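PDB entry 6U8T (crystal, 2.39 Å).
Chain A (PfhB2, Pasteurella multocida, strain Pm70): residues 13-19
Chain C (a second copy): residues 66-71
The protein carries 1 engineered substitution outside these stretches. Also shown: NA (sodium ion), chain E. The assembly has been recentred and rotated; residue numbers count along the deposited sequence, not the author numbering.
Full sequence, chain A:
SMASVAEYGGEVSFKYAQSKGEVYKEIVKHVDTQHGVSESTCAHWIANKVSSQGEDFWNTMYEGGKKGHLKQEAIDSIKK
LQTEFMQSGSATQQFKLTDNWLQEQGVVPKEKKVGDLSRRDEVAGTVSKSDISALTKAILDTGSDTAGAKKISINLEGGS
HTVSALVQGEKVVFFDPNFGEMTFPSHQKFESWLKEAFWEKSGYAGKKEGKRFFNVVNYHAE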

ATOM      1  N   SER A  13      10.569  23.650 -11.182  1.00 20.04           N
ATOM      2  CA  SER A  13      11.908  24.163 -10.818  1.00 19.20           C
ATOM      3  C   SER A  13      12.948  23.065 -11.007  1.00 18.82           C
ATOM      4  O   SER A  13      14.125  23.407 -11.140  1.00 19.17           O
ATOM      5  N   PHE A  14      12.554  21.798 -10.894  1.00 17.60           N
ATOM      6  CA  PHE A  14      13.464  20.633 -10.948  1.00 17.21           C
ATOM      7  C   PHE A  14      12.627  19.412 -11.318  1.00 18.27           C
ATOM      8  O   PHE A  14      11.498  19.221 -10.796  1.00 17.56           O
ATOM      9  N   LYS A  15      13.164  18.581 -12.191  1.00 19.56           N
ATOM     10  CA  LYS A  15      12.503  17.325 -12.612  1.00 21.64           C
ATOM     11  C   LYS A  15      13.540  16.208 -12.491  1.00 20.69           C
ATOM     12  O   LYS A  15      14.651  16.348 -13.079  1.00 20.80           O
ATOM     13  N   TYR A  16      13.240  15.173 -11.715  1.00 19.97           N
ATOM     14  CA  TYR A  16      14.194  14.022 -11.577  1.00 18.90           C
ATOM     15  C   TYR A  16      14.228  13.277 -12.899  1.00 20.40           C
ATOM     16  O   TYR A  16      13.161  12.922 -13.453  1.00 20.83           O
ATOM     17  N   ALA A  17      15.439  13.016 -13.366  1.00 22.28           N
ATOM     18  CA  ALA A  17      15.721  12.315 -14.633  1.00 24.23           C
ATOM     19  C   ALA A  17      15.084  10.938 -14.554  1.00 25.34           C
ATOM     20  O   ALA A  17      14.444  10.542 -15.537  1.00 28.05           O
ATOM     21  N   GLN A  18      15.229  10.255 -13.426  1.00 26.25           N
ATOM     22  CA  GLN A  18      14.576   8.940 -13.195  1.00 31.11           C
ATOM     23  C   GLN A  18      13.532   9.156 -12.106  1.00 30.13           C
ATOM     24  O   GLN A  18      13.919   9.466 -10.913  1.00 31.88           O
ATOM     25  N   SER A  19      12.271   9.085 -12.513  1.00 25.64           N
ATOM     26  CA  SER A  19      11.119   9.355 -11.622  1.00 23.19           C
ATOM     27  C   SER A  19      10.867   8.089 -10.801  1.00 21.91           C
ATOM     28  O   SER A  19      10.435   7.108 -11.395  1.00 22.56           O
TER
ATOM     29  N   LYS C  66      24.336  18.373 -14.878  1.00 53.44           N
ATOM     30  CA  LYS C  66      23.720  17.037 -15.053  1.00 58.57           C
ATOM     31  C   LYS C  66      22.215  17.227 -14.834  1.00 53.04           C
ATOM     32  O   LYS C  66      21.817  17.272 -13.669  1.00 59.34           O
ATOM     33  N   LYS C  67      21.431  17.392 -15.904  1.00 47.35           N
ATOM     34  CA  LYS C  67      19.988  17.756 -15.815  1.00 42.88           C
ATOM     35  C   LYS C  67      19.233  16.617 -15.109  1.00 37.15           C
ATOM     36  O   LYS C  67      19.369  15.456 -15.533  1.00 37.07           O
ATOM     37  N   GLY C  68      18.513  16.949 -14.035  1.00 31.41           N
ATOM     38  CA  GLY C  68      17.550  16.062 -13.376  1.00 29.18           C
ATOM     39  C   GLY C  68      18.214  15.152 -12.367  1.00 26.83           C
ATOM     40  O   GLY C  68      17.681  14.081 -12.127  1.00 24.68           O
ATOM     41  N   HIS C  69      19.343  15.579 -11.791  1.00 27.10           N
ATOM     42  CA  HIS C  69      20.100  14.798 -10.780  1.00 25.94           C
ATOM     43  C   HIS C  69      20.479  15.684  -9.606  1.00 23.98           C
ATOM     44  O   HIS C  69      20.660  16.901  -9.810  1.00 23.97           O
ATOM     45  N   LEU C  70      20.590  15.075  -8.423  1.00 22.80           N
ATOM     46  CA  LEU C  70      21.072  15.748  -7.199  1.00 22.48           C
ATOM     47  C   LEU C  70      22.597  15.743  -7.259  1.00 24.31           C
ATOM     48  O   LEU C  70      23.154  14.909  -7.969  1.00 24.95           O
ATOM     49  N   LYS C  71      23.254  16.704  -6.605  1.00 26.26           N
ATOM     50  CA  LYS C  71      24.722  16.698  -6.422  1.00 25.96           C
ATOM     51  C   LYS C  71      25.100  15.443  -5.643  1.00 25.10           C
ATOM     52  O   LYS C  71      24.272  15.001  -4.765  1.00 22.17           O
TER

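Packing of Phe A14 to Gln A18 against Lys C67 to Leu C70 of a second PfhB2 copy, with the two segments running nearly at right angles (87°) and burying 340 Å² in all. The contact centres on Gly C68, in the type II turn from Lys C66 to His C69. Its phi of 85° favours glycine, and the absent side chain lets the backbones close in: Lys A15 O lies 2.9 Å from Gly C68 CA, and an ideal CB here would stand 2.8 Å from both Lys A15 O and Ala A17 N, a clash with each. The one hydrogen bond across the interface is backbone to backbone, Ala A17 N to Gly C68 O at 2.8 Å and nearly straight (168°); the same oxygen receives a CA-H...O contact from Tyr A16 CA at 3.5 Å.

Side chains fill in around this bond. Phe A14 starts sideways, but its t rotamer (chi1 -179°, chi2 74°) extends the buried ring so that CZ leads into the turn, 3.5 Å from Gly C68 C and 3.9 Å from Leu C70 CD2; His C69 N meets the ring edge, 3.6 Å from CZ. Tyr A16 has its CA-to-CB bond directed away, yet chi1 of -81° (m) swings the ring back alongside Leu C70, with CE2 4.2 Å from Leu C70 CG and OH 3.9 Å from CD1. Leu C70, in the m,t rotamer (-57°, -169°), lies between the two aromatic residues: CD2 reaches Phe A14 CZ and is also 4.1 Å from Tyr A16 OH, while CD1 approaches that OH at 3.9 Å.

Ala A17 points its methyl toward the other copy. CB sits over one face of the His C69 imidazole, 4.0 Å from the ring centroid, in a CH-pi contact, and 3.6 Å from NE2. His C69 itself begins away from the interface; its m rotamer (chi1 -65°, chi2 -80°) brings the ring back to the methyl. Gln A18 also leaves sideways and folds back through chi1 of -86° (m) and an off-well chi2 of 97°, placing NE2 at the imidazole edge, 3.6 Å from His C69 CE1, a contact without a hydrogen bond.

The long side chains contribute little: Lys A15, t at chi1 and chi2, leads its end away, and Lys C67, with an off-well chi1 of 107°, comes no nearer than Lys C67 CG to Ala A17 CB, 5.7 Å. Beyond the contact, Ser A13 OG (chi1 -37°, m) binds the sodium ion at 2.6 Å, and Ser A19 OG (chi1 172°, t) caps the following helix.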

ATOM      1  CB  SER A  13      11.978  24.654  -9.390  1.00 19.36           C
ATOM      2  OG  SER A  13      10.784  25.310  -8.978  1.00 23.40           O
ATOM      3  CB  PHE A  14      14.178  20.395  -9.612  1.00 15.98           C
ATOM      4  CG  PHE A  14      15.136  19.223  -9.624  1.00 15.83           C
ATOM      5  CD1 PHE A  14      16.366  19.290 -10.280  1.00 16.09           C
ATOM      6  CD2 PHE A  14      14.793  18.029  -9.005  1.00 15.33           C
ATOM      7  CE1 PHE A  14      17.226  18.192 -10.310  1.00 16.26           C
ATOM      8  CE2 PHE A  14      15.666  16.942  -8.998  1.00 15.59           C
ATOM      9  CZ  PHE A  14      16.883  17.020  -9.660  1.00 16.24           C
ATOM     10  CB  LYS A  15      11.943  17.519 -14.025  1.00 24.35           C
ATOM     11  CG  LYS A  15      11.288  16.284 -14.629  1.00 26.99           C
ATOM     12  CD  LYS A  15      10.879  16.485 -16.056  1.00 32.68           C
ATOM     13  CE  LYS A  15       9.653  15.683 -16.467  1.00 39.63           C
ATOM     14  NZ  LYS A  15       9.763  15.214 -17.880  1.00 49.37           N
ATOM     15  CB  TYR A  16      13.785  13.032 -10.503  1.00 17.33           C
ATOM     16  CG  TYR A  16      14.124  13.371  -9.084  1.00 15.58           C
ATOM     17  CD1 TYR A  16      13.262  14.133  -8.331  1.00 14.58           C
ATOM     18  CD2 TYR A  16      15.200  12.770  -8.447  1.00 15.24           C
ATOM     19  CE1 TYR A  16      13.526  14.417  -7.000  1.00 13.76           C
ATOM     20  CE2 TYR A  16      15.455  13.005  -7.097  1.00 14.57           C
ATOM     21  CZ  TYR A  16      14.618  13.841  -6.376  1.00 13.95           C
ATOM     22  OH  TYR A  16      14.863  14.086  -5.053  1.00 13.55           O
ATOM     23  CB  ALA A  17      17.208  12.282 -14.887  1.00 24.31           C
ATOM     24  CB  GLN A  18      15.566   7.859 -12.773  1.00 35.96           C
ATOM     25  CG  GLN A  18      16.232   7.168 -13.945  1.00 45.84           C
ATOM     26  CD  GLN A  18      17.583   7.770 -14.214  1.00 54.10           C
ATOM     27  OE1 GLN A  18      18.045   7.804 -15.350  1.00 70.87           O
ATOM     28  NE2 GLN A  18      18.200   8.279 -13.159  1.00 57.65           N
ATOM     29  CB  SER A  19       9.934   9.789 -12.436  1.00 22.38           C
ATOM     30  OG  SER A  19       8.775   9.871 -11.643  1.00 21.28           O
TER
ATOM     31  CB  LYS C  66      24.378  16.066 -14.060  1.00 62.59           C
ATOM     32  CG  LYS C  66      24.351  14.599 -14.460  1.00 69.36           C
ATOM     33  CD  LYS C  66      24.494  13.642 -13.297  1.00 70.03           C
ATOM     34  CE  LYS C  66      24.291  12.210 -13.740  1.00 67.20           C
ATOM     35  NZ  LYS C  66      25.064  11.264 -12.908  1.00 69.82           N
ATOM     36  CB  LYS C  67      19.380  18.077 -17.186  1.00 45.62           C
ATOM     37  CG  LYS C  67      18.435  17.021 -17.750  1.00 50.23           C
ATOM     38  CD  LYS C  67      17.813  17.380 -19.082  1.00 57.29           C
ATOM     39  CE  LYS C  67      16.932  18.613 -19.041  1.00 64.09           C
ATOM     40  NZ  LYS C  67      17.344  19.626 -20.055  1.00 72.89           N
ATOM     41  CB  HIS C  69      21.333  14.141 -11.384  1.00 27.78           C
ATOM     42  CG  HIS C  69      21.029  13.109 -12.406  1.00 29.59           C
ATOM     43  ND1 HIS C  69      20.658  11.827 -12.059  1.00 33.60           N
ATOM     44  CD2 HIS C  69      21.064  13.149 -13.755  1.00 33.08           C
ATOM     45  CE1 HIS C  69      20.435  11.117 -13.155  1.00 36.26           C
ATOM     46  NE2 HIS C  69      20.728  11.906 -14.230  1.00 35.48           N
ATOM     47  CB  LEU C  70      20.540  15.027  -5.959  1.00 22.24           C
ATOM     48  CG  LEU C  70      19.018  14.868  -5.819  1.00 21.97           C
ATOM     49  CD1 LEU C  70      18.702  14.384  -4.404  1.00 21.16           C
ATOM     50  CD2 LEU C  70      18.256  16.165  -6.091  1.00 21.69           C
ATOM     51  CB  LYS C  71      25.133  17.909  -5.602  1.00 27.55           C
ATOM     52  CG  LYS C  71      25.051  19.236  -6.333  1.00 30.08           C
ATOM     53  CD  LYS C  71      25.369  20.373  -5.392  1.00 32.48           C
ATOM     54  CE  LYS C  71      25.630  21.704  -6.075  1.00 34.59           C
ATOM     55  NZ  LYS C  71      26.072  22.653  -5.031  1.00 35.99           N
TER
HETATM   56 NA    NA E4001      10.988  26.530  -6.646  0.77 37.17          NA